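Local coordinates for D-mannose isomerase (Marinomonas mediterranea, PDB 5X32), which catalyses the reversible isomerization of D-mannose to D-fructose and, less efficiently, isomerizes D-lyxose, at residues A[1-6]-A[340-345]; A[108-113]-A[162-167]; A[153-158]-A[225-230]. All blocks are in the same frame, centred on the assembly; numbering follows the deposited sequence.

How the contacts relate
At the N terminus, residues 1-6 form an arm that lies against 340-345 on helix 331-347. This contact 1 closes a loop of more than 330 residues, inside which both other contacts are nested. Contact 2 brings 108-113, where strand 104-111 runs into helix 112-127, to the loop 162-167. Before that loop, the chain passes through 153-158, whose partner 225-230, the loop after strand 222-223 held against the start of strand 155-160, comes later, so contacts 2 and 3 cross. Strands 104-111 and 155-160 are neighbours in one antiparallel sheet, and a probable hydrogen bond from Cys112 N to Asp158 O (2.7 Å) connects the two contacts. Contact 1 lies opposite, across the chain's centre.

Contact 1: residues A[1-6]-A[340-345]; sequences MSYPAF and LWEFSW
An aromatic cluster of Phe6, Trp341 and Trp345 fastens the N-terminal arm to helix 331-347, one of the helices of the (alpha/alpha)6 barrel expected for this family. Phe6 carries most of it. Its CB sits over the five-membered ring of Trp341, and its CG meets Trp341 CB at 3.3 Å. Farther along the ring, CD1 and CE1 lie over the rim of the Trp341 face near its CE3, CD1 3.5 Å from it, while CE2 on the other side comes within 4.0 Å of Glu342 CG. At the tip, CZ ends 4.0 Å from Trp345 CB. The Phe6 and Trp341 planes are only 13° apart but slid so far that the rings barely overlap, whereas Phe6 turns its edge to the face of Trp345 in an offset edge-to-face pair with planes at 69°. Trp345 also takes Pro4 over one face, the tip of the pyrrolidine, CG, lying 3.6 Å from Trp345 CE2. Phe11 of helix 9-23 meets all three aromatic rings. Tyr3, its hydroxyl hydrogen-bonded to Asn346 ND2, lies almost parallel to the Glu342 carboxylate plane, and Glu342 CG stands 3.6 Å from the centroid of the Tyr3 ring, over its face.

Contact 2: residues A[108-113]-A[162-167]; sequences ETNHCY and SDWKTV. With PO4 (phosphate ion), chain C.
This is a surface contact of an amide lying flat on an indole, at the place where the end of strand 104-111 meets the loop that follows strand 155-160. Asn110 supplies the amide. With CG anti to the carbonyl carbon (chi1 -69°), the group is laid over the six-membered part of Trp164, its plane only 4° from that of the ring. Asn110 CG is 3.5 Å from Trp164 CH2, and Asn110 ND2 stands 3.5 Å above the indole plane of Trp164, offset toward the rim. A hydrogen bond from Asn110 ND2 to Ser161 O fixes the rotation of the amide, while the Trp164 ring itself also stacks with His147. Nearer the solvent, Ser162 CB packs on the backbone of Glu108, 3.4 Å from Glu108 O, and meets Glu108 CB at 3.7 Å. The loop turns at Trp164 itself: Asp163 OD2 accepts from Lys165 N, an Asx turn, although the position of that oxygen is less certain. On the other side of His111, the N-cap of helix 112-127, Tyr113 OH donates to O4 of a phosphate ion, probably from the crystallisation liquor, which His178 NE2 also binds. The segment 108-113 thus makes the passage from strand 104-111 into helix 112-127 of an (alpha/alpha)6 barrel as in the N-acylglucosamine 2-epimerase family.

Contact 3: residues A[153-158]-A[225-230]; sequences HGLYLD and NDWQID
Residues 225-230 follow strand 222-223 and press one large side chain, Trp227, against the start of strand 155-160. Asp226 directs its side chain away from the other segment but offers its carbonyl: Asp226 O approaches His153 CE1 to 3.1 Å. Trp227 follows, and CG anti to the carbonyl carbon (chi1 -81°) sends the indole toward 153-158. Its pyrrole end meets the imidazole first, Trp227 CD1 lying over one face of His153 at 3.5 Å from His153 CG; the two planes are oblique, at 47°. The benzene end takes Leu155, whose CD1 methyl stands almost exactly over the middle of the six-membered ring of Trp227, 3.4 Å from its centroid, in a CH-pi contact. Leu155 CB adds a touch on Trp227 CZ2 at 3.5 Å, and Tyr156 O lies in the plane of the indole at its edge, 3.4 Å from Trp227 CZ2. The indole N-H has a weak hydrogen bond to Glu150 OE1, and Trp227 O is held by Gln210 NE2 of helix 193-212, which also packs on Leu155. Farther on, the backbone of Asp230 pairs with His222 shortly before the unmodelled residues 232-243. The buried tryptophan, its side chain about 12 Å from that of His251, one of two proton donor/acceptors assigned by similarity, thereby joins the loop after the two-stranded sheet of 171-172 and 222-223 to the five-stranded sheet at the start of strand 155-160, among the connecting segments of the (alpha/alpha)6 barrel expected for this family.

Contact 1: residues A[1-6]-A[340-345]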
loop_
_atom_site.group_PDB
_atom_site.type_symbol
_atom_site.label_atom_id
_atom_site.label_comp_id
_atom_site.label_asym_id
_atom_site.label_seq_id
_atom_site.Cartn_x
_atom_site.Cartn_y
_atom_site.Cartn_z
ATOM N N MET A 1 25.067 -15.465 14.927
ATOM C CA MET A 1 23.810 -15.061 14.293
ATOM C C MET A 1 22.615 -15.808 14.875
ATOM O O MET A 1 22.544 -17.043 14.848
ATOM C CB MET A 1 23.863 -15.286 12.785
ATOM C CG MET A 1 22.928 -14.381 12.025
ATOM S SD MET A 1 23.170 -12.646 12.493
ATOM C CE MET A 1 21.879 -11.867 11.512
ATOM N N SER A 2 21.662 -15.048 15.392
ATOM C CA SER A 2 20.539 -15.644 16.089
ATOM C C SER A 2 19.247 -15.231 15.385
ATOM O O SER A 2 18.138 -15.572 15.794
ATOM C CB SER A 2 20.548 -15.249 17.557
ATOM O OG SER A 2 19.727 -14.123 17.761
ATOM N N TYR A 3 19.424 -14.457 14.328
ATOM C CA TYR A 3 18.339 -13.946 13.521
ATOM C C TYR A 3 18.544 -14.509 12.135
ATOM O O TYR A 3 19.629 -14.991 11.820
ATOM C CB TYR A 3 18.328 -12.416 13.472
ATOM C CG TYR A 3 17.744 -11.716 14.675
ATOM C CD1 TYR A 3 16.372 -11.717 14.908
ATOM C CD2 TYR A 3 18.562 -11.020 15.556
ATOM C CE1 TYR A 3 15.830 -11.066 16.002
ATOM C CE2 TYR A 3 18.037 -10.363 16.648
ATOM C CZ TYR A 3 16.673 -10.384 16.867
ATOM O OH TYR A 3 16.157 -9.726 17.960
ATOM N N PRO A 4 17.492 -14.487 11.305
ATOM C CA PRO A 4 17.690 -14.788 9.885
ATOM C C PRO A 4 18.446 -13.660 9.183
ATOM O O PRO A 4 18.510 -12.539 9.701
ATOM C CB PRO A 4 16.266 -14.882 9.335
ATOM C CG PRO A 4 15.356 -14.884 10.515
ATOM C CD PRO A 4 16.074 -14.295 11.656
ATOM N N ALA A 5 19.009 -13.951 8.016
ATOM C CA ALA A 5 19.661 -12.923 7.230
ATOM C C ALA A 5 18.575 -12.145 6.501
ATOM O O ALA A 5 18.123 -12.557 5.426
ATOM C CB ALA A 5 20.643 -13.535 6.253
ATOM N N PHE A 6 18.184 -11.002 7.068
ATOM C CA PHE A 6 17.017 -10.287 6.573
ATOM C C PHE A 6 17.285 -9.659 5.233
ATOM O O PHE A 6 16.347 -9.318 4.511
ATOM C CB PHE A 6 16.563 -9.220 7.554
ATOM C CG PHE A 6 16.096 -9.767 8.857
ATOM C CD1 PHE A 6 14.928 -10.531 8.917
ATOM C CD2 PHE A 6 16.801 -9.519 10.023
ATOM C CE1 PHE A 6 14.478 -11.042 10.121
ATOM C CE2 PHE A 6 16.359 -10.025 11.229
ATOM C CZ PHE A 6 15.192 -10.794 11.283
ATOM N N LEU A 340 14.172 -2.856 12.130
ATOM C CA LEU A 340 12.772 -3.008 11.761
ATOM C C LEU A 340 12.415 -4.475 11.536
ATOM O O LEU A 340 11.380 -4.953 12.013
ATOM C CB LEU A 340 12.463 -2.168 10.527
ATOM C CG LEU A 340 12.478 -0.670 10.837
ATOM C CD1 LEU A 340 12.665 0.151 9.570
ATOM C CD2 LEU A 340 11.177 -0.293 11.543
ATOM N N TRP A 341 13.288 -5.198 10.838
ATOM C CA TRP A 341 13.084 -6.630 10.695
ATOM C C TRP A 341 13.147 -7.367 12.045
ATOM O O TRP A 341 12.381 -8.298 12.272
ATOM C CB TRP A 341 14.101 -7.227 9.725
ATOM C CG TRP A 341 13.595 -7.294 8.320
ATOM C CD1 TRP A 341 14.007 -6.528 7.267
ATOM C CD2 TRP A 341 12.560 -8.164 7.806
ATOM N NE1 TRP A 341 13.300 -6.866 6.129
ATOM C CE2 TRP A 341 12.411 -7.866 6.432
ATOM C CE3 TRP A 341 11.758 -9.172 8.370
ATOM C CZ2 TRP A 341 11.490 -8.536 5.613
ATOM C CZ3 TRP A 341 10.830 -9.836 7.543
ATOM C CH2 TRP A 341 10.711 -9.511 6.188
ATOM N N GLU A 342 14.059 -6.980 12.933
ATOM C CA GLU A 342 14.154 -7.654 14.229
ATOM C C GLU A 342 12.858 -7.484 14.999
ATOM O O GLU A 342 12.262 -8.470 15.441
ATOM C CB GLU A 342 15.347 -7.144 15.034
ATOM C CG GLU A 342 16.654 -7.751 14.550
ATOM C CD GLU A 342 17.898 -7.024 15.060
ATOM O OE1 GLU A 342 17.786 -6.164 15.969
ATOM O OE2 GLU A 342 18.994 -7.310 14.525
ATOM N N PHE A 343 12.392 -6.244 15.110
ATOM C CA PHE A 343 11.126 -6.011 15.791
ATOM C C PHE A 343 10.009 -6.843 15.153
ATOM O O PHE A 343 9.204 -7.464 15.861
ATOM C CB PHE A 343 10.738 -4.532 15.746
ATOM C CG PHE A 343 9.329 -4.273 16.209
ATOM C CD1 PHE A 343 9.025 -4.206 17.553
ATOM C CD2 PHE A 343 8.294 -4.159 15.292
ATOM C CE1 PHE A 343 7.727 -3.980 17.983
ATOM C CE2 PHE A 343 7.003 -3.931 15.715
ATOM C CZ PHE A 343 6.721 -3.845 17.069
ATOM N N SER A 344 9.974 -6.854 13.820
ATOM C CA SER A 344 8.942 -7.577 13.082
ATOM C C SER A 344 8.943 -9.098 13.321
ATOM O O SER A 344 7.892 -9.724 13.529
ATOM C CB SER A 344 9.094 -7.292 11.587
ATOM O OG SER A 344 8.830 -5.929 11.316
ATOM N N TRP A 345 10.133 -9.676 13.272
ATOM C CA TRP A 345 10.328 -11.093 13.467
ATOM C C TRP A 345 9.904 -11.498 14.872
ATOM O O TRP A 345 9.278 -12.560 15.075
ATOM C CB TRP A 345 11.785 -11.450 13.234
ATOM C CG TRP A 345 12.037 -12.903 13.079
ATOM C CD1 TRP A 345 12.674 -13.721 13.968
ATOM C CD2 TRP A 345 11.720 -13.711 11.943
ATOM N NE1 TRP A 345 12.751 -14.994 13.463
ATOM C CE2 TRP A 345 12.168 -15.018 12.221
ATOM C CE3 TRP A 345 11.082 -13.464 10.725
ATOM C CZ2 TRP A 345 12.001 -16.075 11.326
ATOM C CZ3 TRP A 345 10.922 -14.513 9.834
ATOM C CH2 TRP A 345 11.385 -15.801 10.137
#

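Contact 2: residues A[108-113]-A[162-167]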
loop_
_atom_site.group_PDB
_atom_site.type_symbol
_atom_site.label_atom_id
_atom_site.label_comp_id
_atom_site.label_asym_id
_atom_site.label_seq_id
_atom_site.Cartn_x
_atom_site.Cartn_y
_atom_site.Cartn_z
ATOM N N GLU A 108 -21.618 2.139 -2.416
ATOM C CA GLU A 108 -21.342 2.329 -3.829
ATOM C C GLU A 108 -20.603 3.637 -4.074
ATOM O O GLU A 108 -20.409 4.044 -5.221
ATOM C CB GLU A 108 -22.647 2.299 -4.634
ATOM C CG GLU A 108 -23.453 1.028 -4.429
ATOM C CD GLU A 108 -24.652 0.928 -5.354
ATOM O OE1 GLU A 108 -25.801 0.858 -4.856
ATOM O OE2 GLU A 108 -24.435 0.918 -6.583
ATOM N N THR A 109 -20.177 4.285 -2.996
ATOM C CA THR A 109 -19.419 5.522 -3.114
ATOM C C THR A 109 -18.135 5.284 -3.880
ATOM O O THR A 109 -17.502 4.239 -3.753
ATOM C CB THR A 109 -19.064 6.123 -1.767
ATOM O OG1 THR A 109 -20.263 6.405 -1.043
ATOM C CG2 THR A 109 -18.320 7.415 -1.977
ATOM N N ASN A 110 -17.783 6.252 -4.708
ATOM C CA ASN A 110 -16.566 6.193 -5.485
ATOM C C ASN A 110 -15.392 6.827 -4.753
ATOM O O ASN A 110 -15.359 8.034 -4.516
ATOM C CB ASN A 110 -16.794 6.861 -6.825
ATOM C CG ASN A 110 -17.712 6.063 -7.687
ATOM O OD1 ASN A 110 -17.351 4.979 -8.166
ATOM N ND2 ASN A 110 -18.927 6.564 -7.872
ATOM N N HIS A 111 -14.446 5.989 -4.352
ATOM C CA HIS A 111 -13.248 6.468 -3.685
ATOM C C HIS A 111 -12.063 6.474 -4.636
ATOM O O HIS A 111 -11.796 5.482 -5.303
ATOM C CB HIS A 111 -12.945 5.597 -2.478
ATOM C CG HIS A 111 -13.945 5.737 -1.376
ATOM N ND1 HIS A 111 -13.735 6.542 -0.275
ATOM C CD2 HIS A 111 -15.170 5.183 -1.208
ATOM C CE1 HIS A 111 -14.786 6.474 0.524
ATOM N NE2 HIS A 111 -15.667 5.650 -0.016
ATOM N N CYS A 112 -11.319 7.572 -4.661
ATOM C CA CYS A 112 -10.137 7.645 -5.502
ATOM C C CYS A 112 -9.131 6.570 -5.087
ATOM O O CYS A 112 -8.501 5.928 -5.941
ATOM C CB CYS A 112 -9.505 9.032 -5.415
ATOM S SG CYS A 112 -8.038 9.196 -6.447
ATOM N N TYR A 113 -9.037 6.349 -3.773
ATOM C CA TYR A 113 -8.192 5.301 -3.208
ATOM C C TYR A 113 -8.449 3.931 -3.878
ATOM O O TYR A 113 -7.517 3.241 -4.363
ATOM C CB TYR A 113 -8.465 5.226 -1.703
ATOM C CG TYR A 113 -7.553 4.324 -0.894
ATOM C CD1 TYR A 113 -7.822 2.965 -0.758
ATOM C CD2 TYR A 113 -6.451 4.837 -0.229
ATOM C CE1 TYR A 113 -6.996 2.153 -0.021
ATOM C CE2 TYR A 113 -5.627 4.026 0.517
ATOM C CZ TYR A 113 -5.902 2.689 0.616
ATOM O OH TYR A 113 -5.084 1.883 1.355
ATOM N N SER A 162 -22.159 7.859 -5.353
ATOM C CA SER A 162 -22.392 6.846 -6.392
ATOM C C SER A 162 -23.023 7.411 -7.665
ATOM O O SER A 162 -22.688 6.973 -8.765
ATOM C CB SER A 162 -23.274 5.709 -5.857
ATOM O OG SER A 162 -24.363 6.206 -5.099
ATOM N N ASP A 163 -23.915 8.392 -7.505
ATOM C CA ASP A 163 -24.594 9.061 -8.628
ATOM C C ASP A 163 -23.649 9.890 -9.509
ATOM O O ASP A 163 -24.015 10.269 -10.624
ATOM C CB ASP A 163 -25.764 9.921 -8.117
ATOM C CG ASP A 163 -25.352 10.928 -7.055
ATOM O OD1 ASP A 163 -26.248 11.370 -6.299
ATOM O OD2 ASP A 163 -24.148 11.262 -6.949
ATOM N N TRP A 164 -22.467 10.191 -8.961
ATOM C CA TRP A 164 -21.429 11.068 -9.531
ATOM C C TRP A 164 -21.747 12.546 -9.328
ATOM O O TRP A 164 -21.139 13.400 -9.972
ATOM C CB TRP A 164 -21.226 10.814 -11.028
ATOM C CG TRP A 164 -20.611 9.505 -11.401
ATOM C CD1 TRP A 164 -21.178 8.547 -12.194
ATOM C CD2 TRP A 164 -19.299 9.026 -11.074
ATOM N NE1 TRP A 164 -20.320 7.489 -12.349
ATOM C CE2 TRP A 164 -19.158 7.757 -11.675
ATOM C CE3 TRP A 164 -18.241 9.533 -10.323
ATOM C CZ2 TRP A 164 -17.999 6.991 -11.546
ATOM C CZ3 TRP A 164 -17.090 8.770 -10.194
ATOM C CH2 TRP A 164 -16.980 7.515 -10.804
ATOM N N LYS A 165 -22.656 12.862 -8.410
ATOM C CA LYS A 165 -23.175 14.229 -8.356
ATOM C C LYS A 165 -22.704 15.040 -7.163
ATOM O O LYS A 165 -22.567 16.257 -7.263
ATOM C CB LYS A 165 -24.709 14.242 -8.365
ATOM C CG LYS A 165 -25.360 13.620 -9.578
ATOM C CD LYS A 165 -26.863 13.437 -9.356
ATOM C CE LYS A 165 -27.406 14.262 -8.179
ATOM N NZ LYS A 165 -28.910 14.254 -8.159
ATOM N N THR A 166 -22.476 14.379 -6.035
ATOM C CA THR A 166 -22.037 15.086 -4.837
ATOM C C THR A 166 -20.552 14.875 -4.558
ATOM O O THR A 166 -20.138 13.789 -4.162
ATOM C CB THR A 166 -22.834 14.635 -3.596
ATOM O OG1 THR A 166 -24.234 14.836 -3.821
ATOM C CG2 THR A 166 -22.397 15.403 -2.362
ATOM N N VAL A 167 -19.749 15.917 -4.738
ATOM C CA VAL A 167 -18.320 15.791 -4.479
ATOM C C VAL A 167 -18.019 16.119 -3.021
ATOM O O VAL A 167 -18.522 17.092 -2.462
ATOM C CB VAL A 167 -17.480 16.703 -5.409
ATOM C CG1 VAL A 167 -16.031 16.735 -4.957
ATOM C CG2 VAL A 167 -17.578 16.212 -6.858
HETATM P P PO4 C . -2.450 3.214 3.573
HETATM O O1 PO4 C . -2.999 4.577 3.210
HETATM O O2 PO4 C . -2.518 3.036 5.082
HETATM O O3 PO4 C . -1.005 3.025 3.142
HETATM O O4 PO4 C . -3.304 2.207 2.844
#

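Contact 3: residues A[153-158]-A[225-230]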
loop_
_atom_site.group_PDB
_atom_site.type_symbol
_atom_site.label_atom_id
_atom_site.label_comp_id
_atom_site.label_asym_id
_atom_site.label_seq_id
_atom_site.Cartn_x
_atom_site.Cartn_y
_atom_site.Cartn_z
ATOM N N HIS A 153 -4.676 22.044 -9.135
ATOM C CA HIS A 153 -3.874 21.706 -7.957
ATOM C C HIS A 153 -2.888 20.586 -8.220
ATOM O O HIS A 153 -1.998 20.337 -7.409
ATOM C CB HIS A 153 -4.774 21.328 -6.796
ATOM C CG HIS A 153 -5.578 22.469 -6.267
ATOM N ND1 HIS A 153 -5.063 23.391 -5.383
ATOM C CD2 HIS A 153 -6.862 22.832 -6.487
ATOM C CE1 HIS A 153 -5.997 24.275 -5.081
ATOM N NE2 HIS A 153 -7.097 23.960 -5.739
ATOM N N GLY A 154 -3.083 19.880 -9.327
ATOM C CA GLY A 154 -2.188 18.809 -9.707
ATOM C C GLY A 154 -2.377 17.623 -8.791
ATOM O O GLY A 154 -1.453 16.828 -8.600
ATOM N N LEU A 155 -3.579 17.500 -8.230
ATOM C CA LEU A 155 -3.894 16.409 -7.317
ATOM C C LEU A 155 -5.241 15.803 -7.644
ATOM O O LEU A 155 -6.000 16.361 -8.428
ATOM C CB LEU A 155 -3.882 16.910 -5.874
ATOM C CG LEU A 155 -2.485 17.286 -5.386
ATOM C CD1 LEU A 155 -2.513 18.032 -4.057
ATOM C CD2 LEU A 155 -1.642 16.011 -5.289
ATOM N N TYR A 156 -5.544 14.667 -7.021
ATOM C CA TYR A 156 -6.855 14.042 -7.140
ATOM C C TYR A 156 -7.647 14.290 -5.864
ATOM O O TYR A 156 -7.109 14.199 -4.755
ATOM C CB TYR A 156 -6.734 12.546 -7.372
ATOM C CG TYR A 156 -6.153 12.123 -8.693
ATOM C CD1 TYR A 156 -6.965 11.949 -9.805
ATOM C CD2 TYR A 156 -4.793 11.868 -8.824
ATOM C CE1 TYR A 156 -6.441 11.536 -11.012
ATOM C CE2 TYR A 156 -4.258 11.457 -10.028
ATOM C CZ TYR A 156 -5.088 11.292 -11.118
ATOM O OH TYR A 156 -4.556 10.883 -12.318
ATOM N N LEU A 157 -8.923 14.611 -6.015
ATOM C CA LEU A 157 -9.796 14.685 -4.856
ATOM C C LEU A 157 -10.139 13.268 -4.329
ATOM O O LEU A 157 -9.743 12.251 -4.914
ATOM C CB LEU A 157 -11.043 15.493 -5.195
ATOM C CG LEU A 157 -11.957 15.007 -6.305
ATOM C CD1 LEU A 157 -13.045 14.120 -5.729
ATOM C CD2 LEU A 157 -12.536 16.209 -6.964
ATOM N N ASP A 158 -10.856 13.191 -3.218
ATOM C CA ASP A 158 -10.918 11.917 -2.547
ATOM C C ASP A 158 -12.113 11.073 -2.959
ATOM O O ASP A 158 -11.940 9.933 -3.402
ATOM C CB ASP A 158 -10.917 12.126 -1.034
ATOM C CG ASP A 158 -10.946 10.815 -0.268
ATOM O OD1 ASP A 158 -10.400 9.807 -0.783
ATOM O OD2 ASP A 158 -11.501 10.787 0.855
ATOM N N ASN A 225 -10.745 21.514 0.775
ATOM C CA ASN A 225 -10.911 21.502 -0.682
ATOM C C ASN A 225 -10.108 22.609 -1.373
ATOM O O ASN A 225 -10.064 22.651 -2.601
ATOM C CB ASN A 225 -12.390 21.571 -1.092
ATOM C CG ASN A 225 -13.133 22.706 -0.435
ATOM O OD1 ASN A 225 -12.860 23.066 0.716
ATOM N ND2 ASN A 225 -14.099 23.272 -1.160
ATOM N N ASP A 226 -9.473 23.486 -0.585
ATOM C CA ASP A 226 -8.492 24.440 -1.112
ATOM C C ASP A 226 -7.136 23.780 -1.279
ATOM O O ASP A 226 -6.262 24.317 -1.959
ATOM C CB ASP A 226 -8.243 25.594 -0.127
ATOM C CG ASP A 226 -9.447 26.452 0.119
ATOM O OD1 ASP A 226 -10.368 26.450 -0.729
ATOM O OD2 ASP A 226 -9.448 27.136 1.180
ATOM N N TRP A 227 -7.003 22.595 -0.685
ATOM C CA TRP A 227 -5.722 21.917 -0.487
ATOM C C TRP A 227 -4.860 22.741 0.475
ATOM O O TRP A 227 -3.631 22.717 0.407
ATOM C CB TRP A 227 -4.991 21.634 -1.797
ATOM C CG TRP A 227 -5.507 20.410 -2.506
ATOM C CD1 TRP A 227 -6.293 20.379 -3.614
ATOM C CD2 TRP A 227 -5.267 19.041 -2.147
ATOM N NE1 TRP A 227 -6.552 19.076 -3.978
ATOM C CE2 TRP A 227 -5.932 18.237 -3.092
ATOM C CE3 TRP A 227 -4.548 18.417 -1.122
ATOM C CZ2 TRP A 227 -5.905 16.840 -3.040
ATOM C CZ3 TRP A 227 -4.524 17.029 -1.068
ATOM C CH2 TRP A 227 -5.194 16.258 -2.025
ATOM N N GLN A 228 -5.529 23.464 1.372
ATOM C CA GLN A 228 -4.879 24.045 2.545
ATOM C C GLN A 228 -4.943 23.050 3.699
ATOM O O GLN A 228 -5.825 22.197 3.736
ATOM C CB GLN A 228 -5.542 25.366 2.946
ATOM C CG GLN A 228 -5.251 26.545 2.009
ATOM C CD GLN A 228 -3.755 26.878 1.907
ATOM O OE1 GLN A 228 -3.111 26.598 0.889
ATOM N NE2 GLN A 228 -3.198 27.462 2.975
ATOM N N ILE A 229 -4.032 23.156 4.657
ATOM C CA ILE A 229 -4.001 22.164 5.718
ATOM C C ILE A 229 -5.166 22.309 6.683
ATOM O O ILE A 229 -5.400 23.374 7.255
ATOM C CB ILE A 229 -2.693 22.208 6.512
ATOM C CG1 ILE A 229 -1.587 21.524 5.714
ATOM C CG2 ILE A 229 -2.842 21.474 7.844
ATOM C CD1 ILE A 229 -0.392 21.107 6.571
ATOM N N ASP A 230 -5.883 21.199 6.846
ATOM C CA ASP A 230 -6.906 21.048 7.869
ATOM C C ASP A 230 -6.279 20.537 9.163
ATOM O O ASP A 230 -5.925 19.361 9.262
ATOM C CB ASP A 230 -7.991 20.078 7.392
ATOM C CG ASP A 230 -9.225 20.090 8.286
ATOM O OD1 ASP A 230 -9.143 20.600 9.432
ATOM O OD2 ASP A 230 -10.286 19.589 7.840
#